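Acyl-CoA thioesterase II (Mycobacterium avium subsp. paratuberculosis, PDB 4R9Z) probably hydrolyses fatty acyl-CoA thioesters to free fatty acid and coenzyme A, and is built as a double hot-dog. Local coordinates at residues A49-H60 / E85-V94; M198-A207 / L236-S244. All coordinates share one frame; numbering follows the deposited sequence.

Interaction 1: residues A49-H60 / E85-V94; sequences AASRTAAGREPH and EGRTFSARRV
The Arg57 guanidinium has the carbonyl O of Thr88 over one face and Glu85 OE2 over the opposite one, while Gly86 O and Ser90 OG lie at its edge. Arg57 NH1 (3.1 Å) and NH2 (2.8 Å) both grip Gly86 O, end-on and in the guanidinium plane; the side chain, extended from CG to NE, brings them to the 85-89 turn. The Arg57 NH1 to Glu85 OE2 salt bridge, at 3.7 Å, is long and rests on charge alone.

Arg92, on strand 89-98, grips Thr53, just past the end of helix 39-52, side-on and in plane: NH2 gives a nearly straight bond (171°) to Thr53 O at 2.9 Å, and NE bonds Thr53 OG1 at the same length. A bend at chi2 (-67°) turns the chain back along the strand, toward Ser90. Thr53 OG1 in turn donates to Ala50 O. Deeper in, Ala50 CB sits 3.7 Å from Val94 CG2. The edge of the Phe89 ring meets His60 NE2, whose hydrogen bond goes to Ser109 OG.

Glu85 OE1 takes Arg92 NH2 at 2.6 Å on one face of its carboxylate and Ser90 OG on the other. One acid thus lies between two arginines, and Asp82 pairs with Arg92 as well, so their positive charge is probably largely balanced where the helix end meets the hairpin.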
loop_
_atom_site.group_PDB
_atom_site.type_symbol
_atom_site.label_atom_id
_atom_site.label_comp_id
_atom_site.label_asym_id
_atom_site.label_seq_id
_atom_site.Cartn_x
_atom_site.Cartn_y
_atom_site.Cartn_z
ATOM N N ALA B 49 -14.952 10.346 -3.383
ATOM C CA ALA B 49 -14.625 11.501 -4.195
ATOM C C ALA B 49 -14.016 11.052 -5.512
ATOM O O ALA B 49 -14.527 11.373 -6.580
ATOM C CB ALA B 49 -13.673 12.412 -3.454
ATOM N N ALA B 50 -12.965 10.245 -5.422
ATOM C CA ALA B 50 -12.299 9.712 -6.598
ATOM C C ALA B 50 -13.262 8.913 -7.471
ATOM O O ALA B 50 -13.305 9.092 -8.687
ATOM C CB ALA B 50 -11.116 8.847 -6.185
ATOM N N SER B 51 -14.033 8.036 -6.838
ATOM C CA SER B 51 -14.951 7.150 -7.545
ATOM C C SER B 51 -15.984 7.904 -8.377
ATOM O O SER B 51 -16.327 7.476 -9.475
ATOM C CB SER B 51 -15.664 6.237 -6.552
ATOM O OG SER B 51 -14.731 5.529 -5.758
ATOM N N ARG B 52 -16.492 9.010 -7.839
ATOM C CA ARG B 52 -17.483 9.828 -8.536
ATOM C C ARG B 52 -16.917 10.583 -9.739
ATOM O O ARG B 52 -17.675 11.061 -10.581
ATOM C CB ARG B 52 -18.127 10.816 -7.561
ATOM C CG ARG B 52 -19.046 10.140 -6.558
ATOM C CD ARG B 52 -19.564 11.095 -5.497
ATOM N NE ARG B 52 -20.425 12.135 -6.049
ATOM C CZ ARG B 52 -21.046 13.047 -5.311
ATOM N NH1 ARG B 52 -20.903 13.045 -3.994
ATOM N NH2 ARG B 52 -21.808 13.959 -5.890
ATOM N N THR B 53 -15.592 10.693 -9.814
ATOM C CA THR B 53 -14.933 11.288 -10.977
ATOM C C THR B 53 -14.481 10.211 -11.954
ATOM O O THR B 53 -13.838 10.511 -12.954
ATOM C CB THR B 53 -13.704 12.133 -10.598
ATOM O OG1 THR B 53 -12.625 11.281 -10.183
ATOM C CG2 THR B 53 -14.051 13.153 -9.517
ATOM N N ALA B 54 -14.747 8.953 -11.618
ATOM C CA ALA B 54 -14.478 7.845 -12.530
ATOM C C ALA B 54 -15.797 7.223 -12.968
ATOM O O ALA B 54 -16.473 6.566 -12.179
ATOM C CB ALA B 54 -13.585 6.811 -11.874
ATOM N N ALA B 55 -16.124 7.372 -14.245
ATOM C CA ALA B 55 -17.475 7.103 -14.714
ATOM C C ALA B 55 -17.778 5.614 -14.819
ATOM O O ALA B 55 -17.290 4.932 -15.721
ATOM C CB ALA B 55 -17.691 7.778 -16.056
ATOM N N GLY B 56 -18.608 5.129 -13.894
ATOM C CA GLY B 56 -19.037 3.740 -13.869
ATOM C C GLY B 56 -17.900 2.739 -13.735
ATOM O O GLY B 56 -17.946 1.641 -14.293
ATOM N N ARG B 57 -16.880 3.117 -12.974
ATOM C CA ARG B 57 -15.738 2.249 -12.742
ATOM C C ARG B 57 -15.573 2.025 -11.246
ATOM O O ARG B 57 -15.836 2.921 -10.443
ATOM C CB ARG B 57 -14.475 2.856 -13.350
ATOM C CG ARG B 57 -14.446 2.800 -14.867
ATOM C CD ARG B 57 -13.159 3.374 -15.443
ATOM N NE ARG B 57 -13.178 3.367 -16.905
ATOM C CZ ARG B 57 -12.144 3.694 -17.676
ATOM N NH1 ARG B 57 -10.995 4.071 -17.132
ATOM N NH2 ARG B 57 -12.258 3.651 -18.996
ATOM N N GLU B 58 -15.162 0.819 -10.870
ATOM C CA GLU B 58 -15.009 0.477 -9.461
ATOM C C GLU B 58 -13.542 0.488 -9.027
ATOM O O GLU B 58 -12.648 0.168 -9.816
ATOM C CB GLU B 58 -15.631 -0.890 -9.180
ATOM C CG GLU B 58 -17.149 -0.884 -9.196
ATOM C CD GLU B 58 -17.728 -2.277 -9.308
ATOM O OE1 GLU B 58 -17.465 -3.106 -8.412
ATOM O OE2 GLU B 58 -18.437 -2.546 -10.298
ATOM N N PRO B 59 -13.290 0.858 -7.763
ATOM C CA PRO B 59 -11.914 0.880 -7.260
ATOM C C PRO B 59 -11.395 -0.519 -6.986
ATOM O O PRO B 59 -12.080 -1.328 -6.357
ATOM C CB PRO B 59 -12.025 1.684 -5.963
ATOM C CG PRO B 59 -13.427 1.501 -5.528
ATOM C CD PRO B 59 -14.254 1.359 -6.770
ATOM N N HIS B 60 -10.193 -0.812 -7.467
ATOM C CA HIS B 60 -9.600 -2.103 -7.184
ATOM C C HIS B 60 -8.449 -1.952 -6.183
ATOM O O HIS B 60 -7.990 -2.942 -5.611
ATOM C CB HIS B 60 -9.140 -2.777 -8.475
ATOM C CG HIS B 60 -8.046 -2.048 -9.189
ATOM N ND1 HIS B 60 -6.719 -2.200 -8.862
ATOM C CD2 HIS B 60 -8.088 -1.167 -10.216
ATOM C CE1 HIS B 60 -5.982 -1.447 -9.662
ATOM N NE2 HIS B 60 -6.786 -0.812 -10.491
ATOM N N GLU B 85 -6.534 8.394 -17.345
ATOM C CA GLU B 85 -7.848 8.067 -17.855
ATOM C C GLU B 85 -7.665 7.271 -19.127
ATOM O O GLU B 85 -7.477 7.833 -20.204
ATOM C CB GLU B 85 -8.677 9.329 -18.101
ATOM C CG GLU B 85 -10.133 9.053 -18.442
ATOM C CD GLU B 85 -10.889 8.385 -17.303
ATOM O OE1 GLU B 85 -10.498 8.565 -16.128
ATOM O OE2 GLU B 85 -11.881 7.682 -17.579
ATOM N N GLY B 86 -7.699 5.954 -18.989
ATOM C CA GLY B 86 -7.432 5.066 -20.100
ATOM C C GLY B 86 -8.630 4.242 -20.512
ATOM O O GLY B 86 -9.698 4.303 -19.895
ATOM N N ARG B 87 -8.439 3.473 -21.577
ATOM C CA ARG B 87 -9.449 2.550 -22.076
ATOM C C ARG B 87 -9.869 1.545 -21.010
ATOM O O ARG B 87 -11.045 1.191 -20.901
ATOM C CB ARG B 87 -8.908 1.827 -23.314
ATOM C CG ARG B 87 -9.774 0.698 -23.845
ATOM C CD ARG B 87 -11.184 1.142 -24.184
ATOM N NE ARG B 87 -12.004 -0.003 -24.571
ATOM C CZ ARG B 87 -13.331 0.006 -24.629
ATOM N NH1 ARG B 87 -14.004 1.108 -24.322
ATOM N NH2 ARG B 87 -13.983 -1.090 -24.991
ATOM N N THR B 88 -8.905 1.106 -20.206
ATOM C CA THR B 88 -9.170 0.090 -19.198
ATOM C C THR B 88 -9.137 0.675 -17.792
ATOM O O THR B 88 -10.066 0.486 -17.005
ATOM C CB THR B 88 -8.140 -1.065 -19.272
ATOM O OG1 THR B 88 -7.978 -1.495 -20.629
ATOM C CG2 THR B 88 -8.594 -2.234 -18.423
ATOM N N PHE B 89 -8.068 1.405 -17.493
ATOM C CA PHE B 89 -7.815 1.881 -16.138
ATOM C C PHE B 89 -8.049 3.373 -15.936
ATOM O O PHE B 89 -7.907 4.181 -16.855
ATOM C CB PHE B 89 -6.372 1.561 -15.732
ATOM C CG PHE B 89 -6.139 0.123 -15.384
ATOM C CD1 PHE B 89 -6.471 -0.360 -14.129
ATOM C CD2 PHE B 89 -5.580 -0.745 -16.310
ATOM C CE1 PHE B 89 -6.256 -1.686 -13.803
ATOM C CE2 PHE B 89 -5.364 -2.069 -15.995
ATOM C CZ PHE B 89 -5.703 -2.543 -14.737
ATOM N N SER B 90 -8.371 3.721 -14.699
ATOM C CA SER B 90 -8.393 5.103 -14.257
ATOM C C SER B 90 -7.565 5.229 -12.981
ATOM O O SER B 90 -7.479 4.290 -12.190
ATOM C CB SER B 90 -9.828 5.577 -14.010
ATOM O OG SER B 90 -10.574 5.603 -15.212
ATOM N N ALA B 91 -6.954 6.391 -12.790
ATOM C CA ALA B 91 -6.208 6.665 -11.573
ATOM C C ALA B 91 -6.555 8.054 -11.065
ATOM O O ALA B 91 -6.737 8.983 -11.851
ATOM C CB ALA B 91 -4.721 6.542 -11.821
ATOM N N ARG B 92 -6.667 8.188 -9.749
ATOM C CA ARG B 92 -6.994 9.472 -9.138
ATOM C C ARG B 92 -6.083 9.805 -7.970
ATOM O O ARG B 92 -5.599 8.915 -7.275
ATOM C CB ARG B 92 -8.452 9.496 -8.672
ATOM C CG ARG B 92 -9.455 9.250 -9.782
ATOM C CD ARG B 92 -9.453 10.401 -10.772
ATOM N NE ARG B 92 -10.490 10.245 -11.785
ATOM C CZ ARG B 92 -10.243 9.875 -13.035
ATOM N NH1 ARG B 92 -9.000 9.631 -13.413
ATOM N NH2 ARG B 92 -11.235 9.749 -13.905
ATOM N N ARG B 93 -5.847 11.098 -7.776
ATOM C CA ARG B 93 -5.257 11.615 -6.549
ATOM C C ARG B 93 -6.354 12.353 -5.798
ATOM O O ARG B 93 -7.153 13.056 -6.406
ATOM C CB ARG B 93 -4.102 12.575 -6.831
ATOM C CG ARG B 93 -3.598 13.278 -5.576
ATOM C CD ARG B 93 -2.646 14.441 -5.870
ATOM N NE ARG B 93 -1.887 14.298 -7.109
ATOM C CZ ARG B 93 -1.495 15.329 -7.855
ATOM N NH1 ARG B 93 -1.812 16.564 -7.484
ATOM N NH2 ARG B 93 -0.800 15.129 -8.973
ATOM N N VAL B 94 -6.428 12.169 -4.486
ATOM C CA VAL B 94 -7.371 12.936 -3.687
ATOM C C VAL B 94 -6.634 13.578 -2.530
ATOM O O VAL B 94 -5.934 12.902 -1.782
ATOM C CB VAL B 94 -8.524 12.079 -3.148
ATOM C CG1 VAL B 94 -9.413 12.915 -2.245
ATOM C CG2 VAL B 94 -9.333 11.495 -4.293
#

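Interaction 2: residues M198-A207 / L236-S244; sequences MSAVTLTEPA and LFYDRSSPS
In the C-terminal hot-dog domain the end of helix 188-201 and the start of helix 204-211 lie across strand 236-246, from which Tyr238 points to the end of helix 188-201 and Arg240 to the link that follows. Tyr238 OH donates to Ser199 O, 2.7 Å away, meeting it in the carbonyl plane on a lone pair. With CG anti to the backbone N (chi1 -166°), the ring leaves the strand toward the helix and lays its edge against Thr202, whose OG1 is 3.1 Å from Tyr238 CE2. That OG1 bonds back to Met198 O, one turn earlier. Met198 makes an oblique Met-aromatic contact, its SD 4.0 Å from Tyr238 CD2. Leu203 CD1, also oblique, lies on the opposite side of the ring plane, 4.0 Å from Tyr238 CZ, and Arg240 CG covers the face on that side.

This is the central arrangement of a hot-dog: a long helix wrapped by a curved antiparallel sheet, with alternate strand side chains turned inward to it. Arg240 slides past Leu203, its CG 3.6 Å from Leu203 CD1. The chain then bends at chi3 (-64°), and Arg240 NH1 makes a weak bond to Thr202 O (128°). NE donates to Val174 O, so the guanidinium joins the turn between the helices to the chain leading into strand 176-180. Farther along, Pro206 CB packs on the backbone of Ser241, 3.8 Å from its carbonyl C. Ala207 closes on Ser242, whose OG bonds Leu251 O and Tyr122 OH of the second subunit.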
loop_
_atom_site.group_PDB
_atom_site.type_symbol
_atom_site.label_atom_id
_atom_site.label_comp_id
_atom_site.label_asym_id
_atom_site.label_seq_id
_atom_site.Cartn_x
_atom_site.Cartn_y
_atom_site.Cartn_z
ATOM N N MET B 198 -14.410 0.476 7.361
ATOM C CA MET B 198 -14.344 -0.435 8.496
ATOM C C MET B 198 -12.978 -1.124 8.593
ATOM O O MET B 198 -12.475 -1.358 9.692
ATOM C CB MET B 198 -15.479 -1.465 8.404
ATOM C CG MET B 198 -15.053 -2.906 8.182
ATOM S SD MET B 198 -14.623 -3.746 9.715
ATOM C CE MET B 198 -15.816 -3.006 10.820
ATOM N N SER B 199 -12.375 -1.428 7.446
ATOM C CA SER B 199 -11.068 -2.079 7.401
ATOM C C SER B 199 -9.998 -1.258 8.109
ATOM O O SER B 199 -9.021 -1.803 8.619
ATOM C CB SER B 199 -10.642 -2.328 5.954
ATOM O OG SER B 199 -10.277 -1.112 5.324
ATOM N N ALA B 200 -10.173 0.055 8.109
ATOM C CA ALA B 200 -9.214 0.951 8.730
ATOM C C ALA B 200 -9.422 1.111 10.236
ATOM O O ALA B 200 -8.467 1.017 11.007
ATOM C CB ALA B 200 -9.258 2.313 8.045
ATOM N N VAL B 201 -10.661 1.367 10.649
ATOM C CA VAL B 201 -10.944 1.714 12.044
ATOM C C VAL B 201 -10.810 0.554 13.034
ATOM O O VAL B 201 -10.645 0.781 14.230
ATOM C CB VAL B 201 -12.366 2.304 12.201
ATOM C CG1 VAL B 201 -12.513 3.567 11.374
ATOM C CG2 VAL B 201 -13.419 1.279 11.808
ATOM N N THR B 202 -10.866 -0.681 12.544
ATOM C CA THR B 202 -10.786 -1.845 13.425
ATOM C C THR B 202 -9.375 -2.399 13.538
ATOM O O THR B 202 -9.133 -3.374 14.244
ATOM C CB THR B 202 -11.707 -2.973 12.955
ATOM O OG1 THR B 202 -11.368 -3.351 11.615
ATOM C CG2 THR B 202 -13.147 -2.526 13.020
ATOM N N LEU B 203 -8.453 -1.803 12.822
ATOM C CA LEU B 203 -7.145 -2.370 12.659
ATOM C C LEU B 203 -6.099 -1.893 13.632
ATOM O O LEU B 203 -4.995 -2.321 13.582
ATOM C CB LEU B 203 -6.676 -2.185 11.241
ATOM C CG LEU B 203 -5.941 -3.364 10.693
ATOM C CD1 LEU B 203 -6.746 -4.594 10.915
ATOM C CD2 LEU B 203 -5.654 -3.194 9.230
ATOM N N THR B 204 -6.456 -0.976 14.480
ATOM C CA THR B 204 -5.617 -0.631 15.574
ATOM C C THR B 204 -5.397 -1.703 16.602
ATOM O O THR B 204 -4.329 -1.800 17.133
ATOM C CB THR B 204 -6.187 0.542 16.311
ATOM O OG1 THR B 204 -7.609 0.407 16.358
ATOM C CG2 THR B 204 -5.825 1.757 15.588
ATOM N N GLU B 205 -6.424 -2.472 16.937
ATOM C CA GLU B 205 -6.366 -3.301 18.123
ATOM C C GLU B 205 -5.290 -4.333 18.076
ATOM O O GLU B 205 -4.643 -4.507 19.086
ATOM C CB GLU B 205 -7.729 -3.909 18.514
ATOM C CG GLU B 205 -7.724 -5.288 19.218
ATOM C CD GLU B 205 -7.096 -5.359 20.618
ATOM O OE1 GLU B 205 -6.759 -4.345 21.217
ATOM O OE2 GLU B 205 -6.970 -6.463 21.153
ATOM N N PRO B 206 -5.098 -5.019 16.868
ATOM C CA PRO B 206 -4.008 -6.001 16.950
ATOM C C PRO B 206 -2.674 -5.362 17.334
ATOM O O PRO B 206 -1.927 -5.935 18.076
ATOM C CB PRO B 206 -3.946 -6.628 15.570
ATOM C CG PRO B 206 -4.668 -5.753 14.696
ATOM C CD PRO B 206 -5.761 -5.224 15.499
ATOM N N ALA B 207 -2.372 -4.197 16.812
ATOM C CA ALA B 207 -1.174 -3.468 17.158
ATOM C C ALA B 207 -1.128 -2.986 18.572
ATOM O O ALA B 207 -0.111 -3.019 19.197
ATOM C CB ALA B 207 -0.996 -2.309 16.212
ATOM N N LEU B 236 -19.415 -10.480 7.752
ATOM C CA LEU B 236 -18.141 -10.528 7.042
ATOM C C LEU B 236 -17.012 -10.917 7.988
ATOM O O LEU B 236 -16.958 -10.453 9.128
ATOM C CB LEU B 236 -17.820 -9.177 6.401
ATOM C CG LEU B 236 -18.676 -8.669 5.242
ATOM C CD1 LEU B 236 -17.975 -7.507 4.570
ATOM C CD2 LEU B 236 -18.943 -9.783 4.253
ATOM N N PHE B 237 -16.105 -11.756 7.499
ATOM C CA PHE B 237 -14.941 -12.179 8.271
ATOM C C PHE B 237 -13.769 -11.236 8.024
ATOM O O PHE B 237 -13.312 -11.094 6.891
ATOM C CB PHE B 237 -14.551 -13.609 7.897
ATOM C CG PHE B 237 -13.519 -14.226 8.804
ATOM C CD1 PHE B 237 -12.166 -14.059 8.556
ATOM C CD2 PHE B 237 -13.902 -15.000 9.887
ATOM C CE1 PHE B 237 -11.215 -14.634 9.386
ATOM C CE2 PHE B 237 -12.954 -15.581 10.713
ATOM C CZ PHE B 237 -11.612 -15.395 10.465
ATOM N N TYR B 238 -13.274 -10.602 9.082
ATOM C CA TYR B 238 -12.121 -9.720 8.949
ATOM C C TYR B 238 -10.951 -10.234 9.768
ATOM O O TYR B 238 -10.851 -9.971 10.966
ATOM C CB TYR B 238 -12.474 -8.294 9.375
ATOM C CG TYR B 238 -11.458 -7.256 8.957
ATOM C CD1 TYR B 238 -10.650 -7.455 7.845
ATOM C CD2 TYR B 238 -11.328 -6.057 9.655
ATOM C CE1 TYR B 238 -9.726 -6.503 7.452
ATOM C CE2 TYR B 238 -10.408 -5.095 9.268
ATOM C CZ TYR B 238 -9.611 -5.325 8.165
ATOM O OH TYR B 238 -8.694 -4.376 7.772
ATOM N N ASP B 239 -10.055 -10.948 9.099
ATOM C CA ASP B 239 -8.845 -11.453 9.725
ATOM C C ASP B 239 -7.873 -10.300 9.944
ATOM O O ASP B 239 -7.570 -9.560 9.016
ATOM C CB ASP B 239 -8.219 -12.538 8.849
ATOM C CG ASP B 239 -7.402 -13.529 9.641
ATOM O OD1 ASP B 239 -7.393 -13.428 10.886
ATOM O OD2 ASP B 239 -6.784 -14.419 9.017
ATOM N N ARG B 240 -7.392 -10.151 11.176
ATOM C CA ARG B 240 -6.527 -9.032 11.544
ATOM C C ARG B 240 -5.286 -9.516 12.277
ATOM O O ARG B 240 -5.359 -10.428 13.099
ATOM C CB ARG B 240 -7.271 -8.036 12.438
ATOM C CG ARG B 240 -8.606 -7.550 11.904
ATOM C CD ARG B 240 -9.299 -6.620 12.908
ATOM N NE ARG B 240 -9.649 -7.303 14.150
ATOM C CZ ARG B 240 -10.178 -6.707 15.216
ATOM N NH1 ARG B 240 -10.429 -5.404 15.203
ATOM N NH2 ARG B 240 -10.461 -7.416 16.302
ATOM N N SER B 241 -4.154 -8.877 12.007
ATOM C CA SER B 241 -2.917 -9.202 12.703
ATOM C C SER B 241 -1.942 -8.022 12.700
ATOM O O SER B 241 -2.147 -7.042 11.990
ATOM C CB SER B 241 -2.285 -10.441 12.077
ATOM O OG SER B 241 -1.971 -10.215 10.718
ATOM N N SER B 242 -0.906 -8.100 13.531
ATOM C CA SER B 242 0.162 -7.102 13.530
ATOM C C SER B 242 1.510 -7.794 13.396
ATOM O O SER B 242 2.129 -8.147 14.397
ATOM C CB SER B 242 0.130 -6.255 14.802
ATOM O OG SER B 242 1.044 -5.174 14.727
ATOM N N PRO B 243 1.972 -7.987 12.153
ATOM C CA PRO B 243 3.204 -8.740 11.904
ATOM C C PRO B 243 4.448 -8.080 12.481
ATOM O O PRO B 243 5.322 -8.778 12.992
ATOM C CB PRO B 243 3.291 -8.786 10.376
ATOM C CG PRO B 243 1.918 -8.466 9.893
ATOM C CD PRO B 243 1.343 -7.532 10.903
ATOM N N SER B 244 4.531 -6.757 12.422
ATOM C CA SER B 244 5.786 -6.106 12.774
ATOM C C SER B 244 5.633 -4.690 13.307
ATOM O O SER B 244 4.657 -4.002 13.028
ATOM C CB SER B 244 6.723 -6.103 11.564
ATOM O OG SER B 244 6.073 -5.594 10.415
#

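In the fold
The two contacts come one after the other along the chain: interaction 1 closes within the N-terminal thioesterase range before interaction 2 opens in the C-terminal one. Their centres are 27 Å apart, on opposite sides of the chain's centre, with about 11 Å between nearest atoms. Each sets a helix end against a strand of its own half, helix 39-52 against strand 89-98 in interaction 1 and helices 188-201 and 204-211 against strand 236-246 in interaction 2. Strands 58-66 and 218-226 pair antiparallel between the halves, uniting them as a double hot-dog. Both contacts also touch the second subunit, so each half contributes to the dimer interface.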